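Local coordinates for Nsp15 (Middle East respiratory syndrome-related coronavirus, PDB 5YVD), which is an endoribonuclease that, as in related coronavirus enzymes of the EndoU family, probably cuts RNA at uridylates and assembles as a hexamer, at residues 56-59 against 60-63; 64-67 against 68-71; 85-88 against 89-92; 125-128 against 129-133; 214-217 against 218-222. All coordinates share one frame; numbering follows the deposited sequence.

Contact 1. Residues 56-59 against 60-63; sequences ELYA and KRAV
Tyr58 and Arg61 meet face to face where helix 51-59 runs out, the guanidinium lying flat over one face of the phenol ring. Their planes are 9° apart and Arg61 CZ stands 4.1 Å from the Tyr58 ring centroid, a cation-pi stack shifted toward the rim. Within the stack the nearest approach is Arg61 NH2 to Tyr58 CZ, 3.4 Å. Tyr58 swings its ring opposite the backbone N (chi1 177°), and the Arg61 chain folds at chi3 (85°), so both side chains run alongside each other in the same direction. The stack is anchored by Tyr58 O, which takes Arg61 NE at 2.9 Å, nearly in the guanidinium plane. Arg61 N reaches that Tyr58 O at 3.0 Å from the other face of the carbonyl plane. This is a helix C-terminus passing into loop: Lys60 N still closes a full helical turn on Glu56 O at 2.8 Å, whereas Arg61 N bonds three residues back. The contact lies largely in the N-terminal oligomerisation region, and Tyr58 OH is hydrogen-bonded to Glu263 of the second subunit, which also forms a long, weak ion pair with Arg61. Elsewhere round the same last turn, Glu56 and Lys60 lie side by side, Glu56 CG 3.6 Å from Lys60 CD. The salt bridge between Glu56 OE2 and Lys60 NZ is less certain because the position of NZ is doubtful.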
loop_
_atom_site.group_PDB
_atom_site.type_symbol
_atom_site.label_atom_id
_atom_site.label_comp_id
_atom_site.label_asym_id
_atom_site.label_seq_id
_atom_site.Cartn_x
_atom_site.Cartn_y
_atom_site.Cartn_z
ATOM N N GLU A 56 7.218 -14.970 9.516
ATOM C CA GLU A 56 8.206 -15.730 10.304
ATOM C C GLU A 56 7.522 -16.340 11.541
ATOM O O GLU A 56 7.710 -17.504 11.867
ATOM C CB GLU A 56 9.403 -14.835 10.689
ATOM C CG GLU A 56 10.461 -15.491 11.576
ATOM C CD GLU A 56 11.627 -14.575 11.963
ATOM O OE1 GLU A 56 11.987 -13.695 11.152
ATOM O OE2 GLU A 56 12.205 -14.746 13.075
ATOM N N LEU A 57 6.691 -15.549 12.203
ATOM C CA LEU A 57 6.006 -16.013 13.387
ATOM C C LEU A 57 5.042 -17.110 13.034
ATOM O O LEU A 57 4.927 -18.107 13.742
ATOM C CB LEU A 57 5.257 -14.871 14.018
ATOM C CG LEU A 57 6.133 -13.780 14.625
ATOM C CD1 LEU A 57 5.306 -12.690 15.286
ATOM C CD2 LEU A 57 7.113 -14.389 15.615
ATOM N N TYR A 58 4.340 -16.915 11.926
ATOM C CA TYR A 58 3.602 -18.004 11.307
ATOM C C TYR A 58 4.447 -19.273 11.150
ATOM O O TYR A 58 4.067 -20.334 11.628
ATOM C CB TYR A 58 3.065 -17.585 9.953
ATOM C CG TYR A 58 2.365 -18.700 9.249
ATOM C CD1 TYR A 58 2.855 -19.219 8.042
ATOM C CD2 TYR A 58 1.234 -19.263 9.794
ATOM C CE1 TYR A 58 2.221 -20.260 7.406
ATOM C CE2 TYR A 58 0.593 -20.304 9.169
ATOM C CZ TYR A 58 1.088 -20.795 7.987
ATOM O OH TYR A 58 0.407 -21.814 7.396
ATOM N N ALA A 59 5.585 -19.177 10.483
ATOM C CA ALA A 59 6.397 -20.378 10.261
ATOM C C ALA A 59 6.932 -20.982 11.544
ATOM O O ALA A 59 7.164 -22.185 11.611
ATOM C CB ALA A 59 7.551 -20.096 9.320
ATOM N N LYS A 60 7.116 -20.165 12.552
ATOM C CA LYS A 60 7.634 -20.619 13.805
ATOM C C LYS A 60 6.530 -21.031 14.747
ATOM O O LYS A 60 6.783 -21.444 15.837
ATOM C CB LYS A 60 8.513 -19.537 14.401
ATOM C CG LYS A 60 9.934 -19.589 13.899
ATOM C CD LYS A 60 10.603 -18.243 13.905
ATOM C CE LYS A 60 12.106 -18.359 13.861
ATOM N NZ LYS A 60 12.762 -17.329 14.692
ATOM N N ARG A 61 5.294 -20.931 14.307
ATOM C CA ARG A 61 4.157 -21.330 15.116
ATOM C C ARG A 61 4.440 -22.618 15.803
ATOM O O ARG A 61 5.106 -23.450 15.268
ATOM C CB ARG A 61 2.911 -21.449 14.252
ATOM C CG ARG A 61 2.563 -22.841 13.786
ATOM C CD ARG A 61 1.649 -22.831 12.580
ATOM N NE ARG A 61 2.440 -22.705 11.385
ATOM C CZ ARG A 61 2.290 -23.425 10.290
ATOM N NH1 ARG A 61 1.346 -24.318 10.184
ATOM N NH2 ARG A 61 3.100 -23.225 9.289
ATOM N N ALA A 62 3.944 -22.782 17.007
ATOM C CA ALA A 62 4.128 -24.017 17.723
ATOM C C ALA A 62 3.149 -25.083 17.338
ATOM O O ALA A 62 1.995 -24.940 17.575
ATOM C CB ALA A 62 4.005 -23.759 19.184
ATOM N N VAL A 63 3.638 -26.184 16.803
ATOM C CA VAL A 63 2.786 -27.223 16.278
ATOM C C VAL A 63 2.487 -28.288 17.317
ATOM O O VAL A 63 3.026 -29.387 17.281
ATOM C CB VAL A 63 3.406 -27.836 15.034
ATOM C CG1 VAL A 63 2.435 -28.839 14.385
ATOM C CG2 VAL A 63 3.719 -26.709 14.083
#

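Contact 2. Residues 64-67 against 68-71; sequences RSHP and DFKL
His66 points the CE1 corner of its imidazole at the face of Phe69, an offset edge-to-face pair with centroids 5.1 Å apart and planes at 62°. His66 CE1 lies 3.6 Å from Phe69 CZ, which sits near the imidazole plane. Beside the rings, Pro67 CB touches Leu71 CD1 at 4.4 Å, a light apolar contact. What sets the imidazole is a bond to the neighbouring backbone: His66 ND1 donates to Pro67 O at 2.8 Å, approaching from above the carbonyl plane, which fixes the rotation of the ring. With chi1 at 57°, His66 CG sits between the backbone N and the carbonyl carbon, turning the ring toward Pro67 O. Asp68 OD1 accepts Phe69 N at 2.7 Å from above the carboxylate plane, while OD2 is held by Ser194. Leu71 N reaches back to Asp68 O at 2.9 Å, opening the first turn. Further out, Tyr155 of strand 153-156 packs edge-to-face on Phe69 and also meets the His66 ring; its backbone is hydrogen-bonded to His66. This is a buried helix start in the middle domain: Asp68 holds the N-cap position of helix 69-74, without a side-chain capping bond, and an aromatic cluster ties the incoming loop to the helix.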
loop_
_atom_site.group_PDB
_atom_site.type_symbol
_atom_site.label_atom_id
_atom_site.label_comp_id
_atom_site.label_asym_id
_atom_site.label_seq_id
_atom_site.Cartn_x
_atom_site.Cartn_y
_atom_site.Cartn_z
ATOM N N ARG A 64 1.594 -27.945 18.230
ATOM C CA ARG A 64 1.250 -28.808 19.362
ATOM C C ARG A 64 -0.088 -28.362 19.866
ATOM O O ARG A 64 -0.501 -27.255 19.573
ATOM C CB ARG A 64 2.275 -28.636 20.491
ATOM C CG ARG A 64 2.591 -27.173 20.758
ATOM C CD ARG A 64 3.162 -26.870 22.131
ATOM N NE ARG A 64 4.569 -27.201 22.254
ATOM C CZ ARG A 64 5.468 -26.441 22.875
ATOM N NH1 ARG A 64 5.143 -25.279 23.441
ATOM N NH2 ARG A 64 6.719 -26.858 22.933
ATOM N N SER A 65 -0.760 -29.194 20.640
ATOM C CA SER A 65 -2.036 -28.784 21.229
ATOM C C SER A 65 -1.806 -27.802 22.368
ATOM O O SER A 65 -0.719 -27.731 22.958
ATOM C CB SER A 65 -2.812 -29.986 21.752
ATOM O OG SER A 65 -2.068 -30.701 22.729
ATOM N N HIS A 66 -2.824 -27.024 22.675
ATOM C CA HIS A 66 -2.736 -26.129 23.817
ATOM C C HIS A 66 -4.129 -25.744 24.257
ATOM O O HIS A 66 -5.073 -25.887 23.473
ATOM C CB HIS A 66 -1.891 -24.890 23.493
ATOM C CG HIS A 66 -2.369 -24.099 22.317
ATOM N ND1 HIS A 66 -3.303 -23.094 22.427
ATOM C CD2 HIS A 66 -2.014 -24.142 21.010
ATOM C CE1 HIS A 66 -3.518 -22.563 21.234
ATOM N NE2 HIS A 66 -2.745 -23.178 20.354
ATOM N N PRO A 67 -4.272 -25.269 25.504
ATOM C CA PRO A 67 -5.549 -24.725 25.974
ATOM C C PRO A 67 -6.054 -23.652 25.052
ATOM O O PRO A 67 -5.258 -22.941 24.448
ATOM C CB PRO A 67 -5.210 -24.129 27.339
ATOM C CG PRO A 67 -4.024 -24.898 27.810
ATOM C CD PRO A 67 -3.270 -25.346 26.579
ATOM N N ASP A 68 -7.367 -23.536 24.917
ATOM C CA ASP A 68 -7.919 -22.601 23.936
ATOM C C ASP A 68 -7.630 -21.166 24.374
ATOM O O ASP A 68 -7.560 -20.869 25.568
ATOM C CB ASP A 68 -9.425 -22.850 23.715
ATOM C CG ASP A 68 -9.988 -22.068 22.520
ATOM O OD1 ASP A 68 -9.178 -21.529 21.716
ATOM O OD2 ASP A 68 -11.237 -21.994 22.394
ATOM N N PHE A 69 -7.468 -20.282 23.409
ATOM C CA PHE A 69 -6.985 -18.931 23.689
ATOM C C PHE A 69 -7.733 -18.199 24.785
ATOM O O PHE A 69 -7.106 -17.507 25.595
ATOM C CB PHE A 69 -6.995 -18.082 22.416
ATOM C CG PHE A 69 -6.171 -18.666 21.313
ATOM C CD1 PHE A 69 -4.804 -18.596 21.360
ATOM C CD2 PHE A 69 -6.773 -19.322 20.257
ATOM C CE1 PHE A 69 -4.041 -19.155 20.371
ATOM C CE2 PHE A 69 -6.008 -19.880 19.255
ATOM C CZ PHE A 69 -4.638 -19.795 19.312
ATOM N N LYS A 70 -9.055 -18.330 24.810
ATOM C CA LYS A 70 -9.866 -17.617 25.795
ATOM C C LYS A 70 -9.466 -17.965 27.230
ATOM O O LYS A 70 -9.657 -17.157 28.140
ATOM C CB LYS A 70 -11.360 -17.908 25.587
ATOM C CG LYS A 70 -11.788 -19.276 26.086
ATOM C CD LYS A 70 -13.029 -19.841 25.429
ATOM C CE LYS A 70 -13.119 -21.340 25.719
ATOM N NZ LYS A 70 -14.372 -21.949 25.196
ATOM N N LEU A 71 -8.924 -19.162 27.454
ATOM C CA LEU A 71 -8.419 -19.485 28.777
ATOM C C LEU A 71 -7.136 -18.689 29.062
ATOM O O LEU A 71 -6.937 -18.139 30.151
ATOM C CB LEU A 71 -8.183 -20.982 28.917
ATOM C CG LEU A 71 -9.404 -21.910 28.757
ATOM C CD1 LEU A 71 -9.045 -23.313 29.223
ATOM C CD2 LEU A 71 -10.641 -21.436 29.497
#

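Contact 3. Residues 85-88 against 89-92; sequences LWDY and ERSN
A G1 beta bulge closes the short antiparallel hairpin of strands 86-87 and 92-93: Ser91 and Asn92 both face Asp87. Asp87 and Asn92 form a hydrogen-bonded pair, with Asp87 N to Asn92 O at 2.8 Å and Asn92 N to Asp87 O at 3.3 Å. Ser91 N adds a weak bond to Asp87 O, made possible by the positive phi of Ser91 (58°). The Asp87 carboxylate spans the turn. Its OD1 takes Arg90 N at 3.0 Å almost straight (174°), and its OD2 takes Arg90 NE at 3.1 Å in a salt bridge. Both donors come from above the carboxylate plane; carboxylate and guanidinium are at 90°, and OD2 meets the guanidinium at its edge. Arg90 NH2 is bonded onward to Ile93 O. Asn92 O sits 3.5 Å above one face of the Trp86 indole, near its rim. A water bonds to Ser91 OG at 2.7 Å and, weakly, to Trp86 NE1. Tyr88 lays a ring face against Trp86 CD1 and packs on Glu263 of the second subunit. Such a bulged hairpin, its aspartate accepting from the loop backbone, is a compact reversal, here against helix 69-74 of the middle domain.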
loop_
_atom_site.group_PDB
_atom_site.type_symbol
_atom_site.label_atom_id
_atom_site.label_comp_id
_atom_site.label_asym_id
_atom_site.label_seq_id
_atom_site.Cartn_x
_atom_site.Cartn_y
_atom_site.Cartn_z
ATOM N N LEU A 85 2.166 -18.796 19.539
ATOM C CA LEU A 85 0.938 -19.526 19.302
ATOM C C LEU A 85 0.170 -18.873 18.185
ATOM O O LEU A 85 -0.143 -17.676 18.275
ATOM C CB LEU A 85 0.105 -19.532 20.569
ATOM C CG LEU A 85 0.587 -20.451 21.703
ATOM C CD1 LEU A 85 -0.364 -20.342 22.890
ATOM C CD2 LEU A 85 0.677 -21.911 21.275
ATOM N N TRP A 86 -0.120 -19.649 17.133
ATOM C CA TRP A 86 -0.887 -19.150 15.972
ATOM C C TRP A 86 -2.373 -19.348 16.195
ATOM O O TRP A 86 -2.796 -20.438 16.585
ATOM C CB TRP A 86 -0.462 -19.841 14.673
ATOM C CG TRP A 86 -0.921 -19.145 13.408
ATOM C CD1 TRP A 86 -1.846 -19.598 12.503
ATOM C CD2 TRP A 86 -0.456 -17.885 12.896
ATOM N NE1 TRP A 86 -1.977 -18.701 11.457
ATOM C CE2 TRP A 86 -1.145 -17.641 11.677
ATOM C CE3 TRP A 86 0.478 -16.942 13.341
ATOM C CZ2 TRP A 86 -0.937 -16.492 10.914
ATOM C CZ3 TRP A 86 0.703 -15.786 12.544
ATOM C CH2 TRP A 86 -0.007 -15.581 11.361
ATOM N N ASP A 87 -3.136 -18.275 15.979
ATOM C CA ASP A 87 -4.600 -18.324 15.930
ATOM C C ASP A 87 -5.105 -18.368 14.459
ATOM O O ASP A 87 -5.007 -17.370 13.706
ATOM C CB ASP A 87 -5.183 -17.122 16.674
ATOM C CG ASP A 87 -6.707 -17.137 16.700
ATOM O OD1 ASP A 87 -7.305 -17.584 15.706
ATOM O OD2 ASP A 87 -7.303 -16.683 17.695
ATOM N N TYR A 88 -5.662 -19.512 14.065
ATOM C CA TYR A 88 -5.938 -19.757 12.656
ATOM C C TYR A 88 -7.199 -19.046 12.178
ATOM O O TYR A 88 -7.328 -18.706 11.008
ATOM C CB TYR A 88 -6.048 -21.254 12.363
ATOM C CG TYR A 88 -4.744 -22.023 12.423
ATOM C CD1 TYR A 88 -4.078 -22.212 13.626
ATOM C CD2 TYR A 88 -4.189 -22.591 11.287
ATOM C CE1 TYR A 88 -2.893 -22.935 13.690
ATOM C CE2 TYR A 88 -2.996 -23.310 11.344
ATOM C CZ TYR A 88 -2.354 -23.491 12.554
ATOM O OH TYR A 88 -1.160 -24.215 12.650
ATOM N N GLU A 89 -8.145 -18.821 13.062
ATOM C CA GLU A 89 -9.320 -18.084 12.668
ATOM C C GLU A 89 -8.865 -16.662 12.351
ATOM O O GLU A 89 -9.209 -16.128 11.313
ATOM C CB GLU A 89 -10.347 -18.091 13.791
ATOM C CG GLU A 89 -11.649 -17.350 13.492
ATOM C CD GLU A 89 -12.411 -16.976 14.772
ATOM O OE1 GLU A 89 -11.795 -16.975 15.861
ATOM O OE2 GLU A 89 -13.621 -16.677 14.698
ATOM N N ARG A 90 -8.079 -16.052 13.234
ATOM C CA ARG A 90 -7.677 -14.643 13.025
ATOM C C ARG A 90 -6.538 -14.524 12.042
ATOM O O ARG A 90 -6.365 -13.470 11.458
ATOM C CB ARG A 90 -7.261 -13.947 14.330
ATOM C CG ARG A 90 -8.307 -13.977 15.416
ATOM C CD ARG A 90 -7.910 -13.093 16.576
ATOM N NE ARG A 90 -6.736 -13.618 17.281
ATOM C CZ ARG A 90 -5.574 -12.992 17.465
ATOM N NH1 ARG A 90 -5.349 -11.767 17.012
ATOM N NH2 ARG A 90 -4.625 -13.607 18.140
ATOM N N SER A 91 -5.759 -15.593 11.871
ATOM C CA SER A 91 -4.521 -15.529 11.079
ATOM C C SER A 91 -3.577 -14.481 11.656
ATOM O O SER A 91 -3.053 -13.599 10.957
ATOM C CB SER A 91 -4.804 -15.290 9.590
ATOM O OG SER A 91 -5.349 -16.469 9.071
ATOM N N ASN A 92 -3.404 -14.601 12.966
ATOM C CA ASN A 92 -2.542 -13.734 13.737
ATOM C C ASN A 92 -2.020 -14.578 14.872
ATOM O O ASN A 92 -2.361 -15.748 15.023
ATOM C CB ASN A 92 -3.329 -12.488 14.261
ATOM C CG ASN A 92 -2.425 -11.274 14.602
ATOM O OD1 ASN A 92 -1.318 -11.419 15.102
ATOM N ND2 ASN A 92 -2.917 -10.081 14.343
HETATM O O HOH W 1 -4.219 -18.967 9.038
#

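Contact 4. Residues 125-128 against 129-133; sequences LEKF and MSTPN
Leu125 and Met129 stand one turn apart at the end of helix 124-129, and backbone bonds carry the first part of the contact. Met129 N donates to Leu125 O at 2.8 Å, in the carbonyl plane, and Ser130 N to Glu126 O at 3.1 Å. After these the pattern slackens: Ser130 N also bonds weakly to Lys127 O, and Thr131 N weakly to Phe128 O, as Ser130 leaves helical angles. Hydroxyls form the second group. Ser130 OG doubles the grip on Glu126 O at 3.2 Å, reaching it from the opposite face of the carbonyl plane to Ser130 N. The hydroxyl lies between its backbone N and carbonyl carbon (chi1 52°), turned back along the helix. Thr131 OG1 is directed at Lys127 O, but the modelled separation is too short to be trusted in detail. Apolar contacts make the third group. Leu125 and Met129 point the same way, with Leu125 CD1 4.0 Å from Met129 CG. A bend at chi2 (-61°) places Met129 SD 5.4 Å from the centroid of the Phe128 ring, an oblique Met-aromatic contact. The buried Phe128 meets Phe136 of strand 134-138 and has a cation-pi contact with Lys178, whose ammonium is also hydrogen-bonded to Phe128 O and Thr131 O at the helix end. This is the outgoing end of the helix in a beta-alpha-beta crossover, joining the parallel neighbouring strands 115-118 and 134-138 of the middle-domain sheet.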
loop_
_atom_site.group_PDB
_atom_site.type_symbol
_atom_site.label_atom_id
_atom_site.label_comp_id
_atom_site.label_asym_id
_atom_site.label_seq_id
_atom_site.Cartn_x
_atom_site.Cartn_y
_atom_site.Cartn_z
ATOM N N LEU A 125 9.672 -25.331 32.981
ATOM C CA LEU A 125 9.191 -25.550 34.327
ATOM C C LEU A 125 10.030 -24.771 35.338
ATOM O O LEU A 125 9.511 -23.863 36.009
ATOM C CB LEU A 125 9.220 -27.038 34.639
ATOM C CG LEU A 125 8.947 -27.430 36.084
ATOM C CD1 LEU A 125 7.749 -26.686 36.667
ATOM C CD2 LEU A 125 8.765 -28.945 36.147
ATOM N N GLU A 126 11.321 -25.110 35.420
ATOM C CA GLU A 126 12.251 -24.477 36.375
ATOM C C GLU A 126 12.287 -22.965 36.211
ATOM O O GLU A 126 12.342 -22.226 37.191
ATOM C CB GLU A 126 13.661 -25.041 36.241
ATOM C CG GLU A 126 13.758 -26.531 36.579
ATOM C CD GLU A 126 13.505 -27.480 35.403
ATOM O OE1 GLU A 126 13.159 -27.022 34.290
ATOM O OE2 GLU A 126 13.645 -28.699 35.601
ATOM N N LYS A 127 12.217 -22.499 34.971
ATOM C CA LYS A 127 12.146 -21.058 34.720
ATOM C C LYS A 127 10.842 -20.475 35.316
ATOM O O LYS A 127 10.849 -19.461 36.049
ATOM C CB LYS A 127 12.278 -20.763 33.214
ATOM C CG LYS A 127 13.395 -19.785 32.881
ATOM C CD LYS A 127 13.092 -18.391 33.433
ATOM C CE LYS A 127 14.319 -17.472 33.450
ATOM N NZ LYS A 127 14.019 -16.120 34.016
ATOM N N PHE A 128 9.727 -21.141 35.029
ATOM C CA PHE A 128 8.466 -20.756 35.628
ATOM C C PHE A 128 8.575 -20.738 37.141
ATOM O O PHE A 128 7.950 -19.882 37.783
ATOM C CB PHE A 128 7.321 -21.682 35.173
ATOM C CG PHE A 128 6.066 -21.571 36.002
ATOM C CD1 PHE A 128 5.238 -20.473 35.889
ATOM C CD2 PHE A 128 5.716 -22.571 36.884
ATOM C CE1 PHE A 128 4.087 -20.366 36.640
ATOM C CE2 PHE A 128 4.568 -22.468 37.638
ATOM C CZ PHE A 128 3.748 -21.362 37.515
ATOM N N MET A 129 9.349 -21.670 37.712
ATOM C CA MET A 129 9.487 -21.765 39.190
ATOM C C MET A 129 10.275 -20.615 39.775
ATOM O O MET A 129 10.083 -20.296 40.939
ATOM C CB MET A 129 10.154 -23.068 39.661
ATOM C CG MET A 129 9.346 -24.331 39.474
ATOM S SD MET A 129 7.804 -24.294 40.373
ATOM C CE MET A 129 8.382 -24.237 42.069
ATOM N N SER A 130 11.170 -20.015 38.992
ATOM C CA SER A 130 11.924 -18.845 39.447
ATOM C C SER A 130 11.431 -17.524 38.844
ATOM O O SER A 130 12.212 -16.604 38.653
ATOM C CB SER A 130 13.408 -19.045 39.158
ATOM O OG SER A 130 13.637 -19.394 37.811
ATOM N N THR A 131 10.132 -17.430 38.570
ATOM C CA THR A 131 9.536 -16.231 37.981
ATOM C C THR A 131 8.311 -15.882 38.823
ATOM O O THR A 131 7.443 -16.714 38.992
ATOM C CB THR A 131 9.075 -16.507 36.530
ATOM O OG1 THR A 131 10.121 -17.157 35.803
ATOM C CG2 THR A 131 8.642 -15.227 35.816
ATOM N N PRO A 132 8.238 -14.659 39.365
ATOM C CA PRO A 132 7.130 -14.309 40.272
ATOM C C PRO A 132 5.706 -14.305 39.669
ATOM O O PRO A 132 4.782 -14.843 40.292
ATOM C CB PRO A 132 7.501 -12.888 40.754
ATOM C CG PRO A 132 8.488 -12.378 39.759
ATOM C CD PRO A 132 9.241 -13.584 39.284
ATOM N N ASN A 133 5.521 -13.670 38.513
ATOM C CA ASN A 133 4.195 -13.494 37.929
ATOM C C ASN A 133 4.141 -14.268 36.634
ATOM O O ASN A 133 4.745 -13.850 35.640
ATOM C CB ASN A 133 3.919 -12.012 37.667
ATOM C CG ASN A 133 3.786 -11.188 38.951
ATOM O OD1 ASN A 133 3.339 -11.667 39.964
ATOM N ND2 ASN A 133 4.138 -9.924 38.879
#

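Contact 5. Residues 214-217 against 218-222; sequences DSDV and FIKKY
Ser215 O takes Ile219 N at 3.0 Å in helix 215-221, where Lys221 N is likewise bonded to Val217 O at 3.1 Å, with a longer bond from Phe218 N to Asp214 O and a weak one from Lys220 N to Asp216 O. At the start, Asp214 OD1 accepts Asp216 N at 3.2 Å from above the carboxylate plane, an N-cap bond. On the exposed side Asp216 and Lys220, four residues apart, form a salt bridge, Asp216 OD2 to Lys220 NZ at 2.8 Å. The ammonium comes in on the syn side, only 15° out of the carboxylate plane. Lys220 is extended beyond CG and starts beside its own backbone N (chi1 -68°), which carries the chain back along the helix, its CD 3.4 Å from Asp216 O. Asp214 at the N-cap and Asp216 in the first turn would be expected to interact favourably with the positive end of the helix dipole. The inward side is apolar: Phe218 is buried against Phe210, Met206 and Tyr234, and Tyr222 CD1 lies 3.5 Å above the plane of the Phe218 ring. The Tyr222 ring in turn is met over a face by Lys221 CG. Ile219 lays its CG1 along Ser215 O at 3.4 Å. Outer polar ends are tied to neighbouring helices, Ser215 OG to Glu230, and Lys221 NZ and Tyr222 OH both to Asp209. The pattern is that of an amphipathic surface helix with an aspartate N-cap and an i, i+4 salt bridge, here within the endoribonuclease domain.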
loop_
_atom_site.group_PDB
_atom_site.type_symbol
_atom_site.label_atom_id
_atom_site.label_comp_id
_atom_site.label_asym_id
_atom_site.label_seq_id
_atom_site.Cartn_x
_atom_site.Cartn_y
_atom_site.Cartn_z
ATOM N N ASP A 214 -39.474 -31.219 19.206
ATOM C CA ASP A 214 -40.377 -30.075 19.298
ATOM C C ASP A 214 -40.169 -29.368 20.651
ATOM O O ASP A 214 -39.980 -30.037 21.664
ATOM C CB ASP A 214 -41.825 -30.529 19.221
ATOM C CG ASP A 214 -42.770 -29.362 19.154
ATOM O OD1 ASP A 214 -43.486 -29.091 20.142
ATOM O OD2 ASP A 214 -42.751 -28.670 18.127
ATOM N N SER A 215 -40.263 -28.039 20.666
ATOM C CA SER A 215 -39.971 -27.254 21.855
ATOM C C SER A 215 -40.874 -27.573 23.048
ATOM O O SER A 215 -40.402 -27.637 24.193
ATOM C CB SER A 215 -39.996 -25.733 21.564
ATOM O OG SER A 215 -41.267 -25.154 21.769
ATOM N N ASP A 216 -42.164 -27.763 22.784
ATOM C CA ASP A 216 -43.118 -28.053 23.860
ATOM C C ASP A 216 -42.847 -29.418 24.553
ATOM O O ASP A 216 -42.991 -29.539 25.774
ATOM C CB ASP A 216 -44.555 -27.965 23.339
ATOM C CG ASP A 216 -45.565 -27.915 24.456
ATOM O OD1 ASP A 216 -45.583 -26.910 25.206
ATOM O OD2 ASP A 216 -46.340 -28.887 24.591
ATOM N N VAL A 217 -42.415 -30.407 23.763
ATOM C CA VAL A 217 -42.100 -31.751 24.267
ATOM C C VAL A 217 -40.833 -31.758 25.152
ATOM O O VAL A 217 -40.705 -32.552 26.090
ATOM C CB VAL A 217 -41.926 -32.733 23.079
ATOM C CG1 VAL A 217 -41.434 -34.094 23.534
ATOM C CG2 VAL A 217 -43.233 -32.878 22.316
ATOM N N PHE A 218 -39.895 -30.879 24.837
ATOM C CA PHE A 218 -38.624 -30.815 25.535
ATOM C C PHE A 218 -38.799 -30.055 26.862
ATOM O O PHE A 218 -38.391 -30.539 27.932
ATOM C CB PHE A 218 -37.572 -30.152 24.622
ATOM C CG PHE A 218 -36.198 -30.030 25.245
ATOM C CD1 PHE A 218 -35.230 -30.990 25.012
ATOM C CD2 PHE A 218 -35.880 -28.940 26.037
ATOM C CE1 PHE A 218 -33.979 -30.890 25.576
ATOM C CE2 PHE A 218 -34.640 -28.822 26.613
ATOM C CZ PHE A 218 -33.681 -29.803 26.387
ATOM N N ILE A 219 -39.401 -28.868 26.789
ATOM C CA ILE A 219 -39.674 -28.079 27.973
ATOM C C ILE A 219 -40.313 -28.956 29.049
ATOM O O ILE A 219 -39.899 -28.925 30.223
ATOM C CB ILE A 219 -40.562 -26.837 27.656
ATOM C CG1 ILE A 219 -39.739 -25.773 26.913
ATOM C CG2 ILE A 219 -41.101 -26.205 28.937
ATOM C CD1 ILE A 219 -40.540 -24.598 26.412
ATOM N N LYS A 220 -41.295 -29.755 28.638
ATOM C CA LYS A 220 -42.033 -30.601 29.575
ATOM C C LYS A 220 -41.253 -31.835 30.026
ATOM O O LYS A 220 -41.351 -32.230 31.186
ATOM C CB LYS A 220 -43.391 -30.989 28.992
ATOM C CG LYS A 220 -44.332 -29.797 28.869
ATOM C CD LYS A 220 -45.529 -30.105 27.979
ATOM C CE LYS A 220 -46.483 -28.916 27.929
ATOM N NZ LYS A 220 -47.656 -29.145 27.030
ATOM N N LYS A 221 -40.478 -32.445 29.134
ATOM C CA LYS A 221 -39.622 -33.555 29.536
ATOM C C LYS A 221 -38.633 -33.218 30.656
ATOM O O LYS A 221 -38.342 -34.070 31.513
ATOM C CB LYS A 221 -38.832 -34.063 28.354
ATOM C CG LYS A 221 -37.748 -35.062 28.714
ATOM C CD LYS A 221 -37.436 -35.988 27.552
ATOM C CE LYS A 221 -36.233 -36.862 27.882
ATOM N NZ LYS A 221 -35.934 -37.823 26.792
ATOM N N TYR A 222 -38.103 -31.993 30.644
ATOM C CA TYR A 222 -37.028 -31.603 31.580
ATOM C C TYR A 222 -37.512 -30.620 32.656
ATOM O O TYR A 222 -36.705 -30.102 33.432
ATOM C CB TYR A 222 -35.811 -31.055 30.809
ATOM C CG TYR A 222 -35.090 -32.132 30.014
ATOM C CD1 TYR A 222 -35.247 -32.233 28.635
ATOM C CD2 TYR A 222 -34.270 -33.066 30.648
ATOM C CE1 TYR A 222 -34.614 -33.234 27.913
ATOM C CE2 TYR A 222 -33.628 -34.069 29.933
ATOM C CZ TYR A 222 -33.802 -34.149 28.568
ATOM O OH TYR A 222 -33.199 -35.148 27.842
#

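How the contacts relate
Contacts 1, 2 and 3 form one cluster: Arg61 and Tyr58 pack on Tyr88 and Trp86, and Phe69 and His66 reach Leu85, Trp86 and Asp87. Contacts 1 and 2 adjoin in sequence, linking helix 51-59 to helix 69-74. Both are buried; contact 1 turns on a cation-pi stack, contact 2 on an edge-to-face pair, whereas contact 3 is partly buried; contacts 1 and 3 also touch other subunits. Contacts 4 and 5 are surface helix segments whose centres lie about 52 Å apart, on opposite sides of the chain's centre. Contact 4 ends a helix with a serine hydroxyl and weakening backbone bonds, contact 5 begins one with a carboxylate cap and an exposed ion pair.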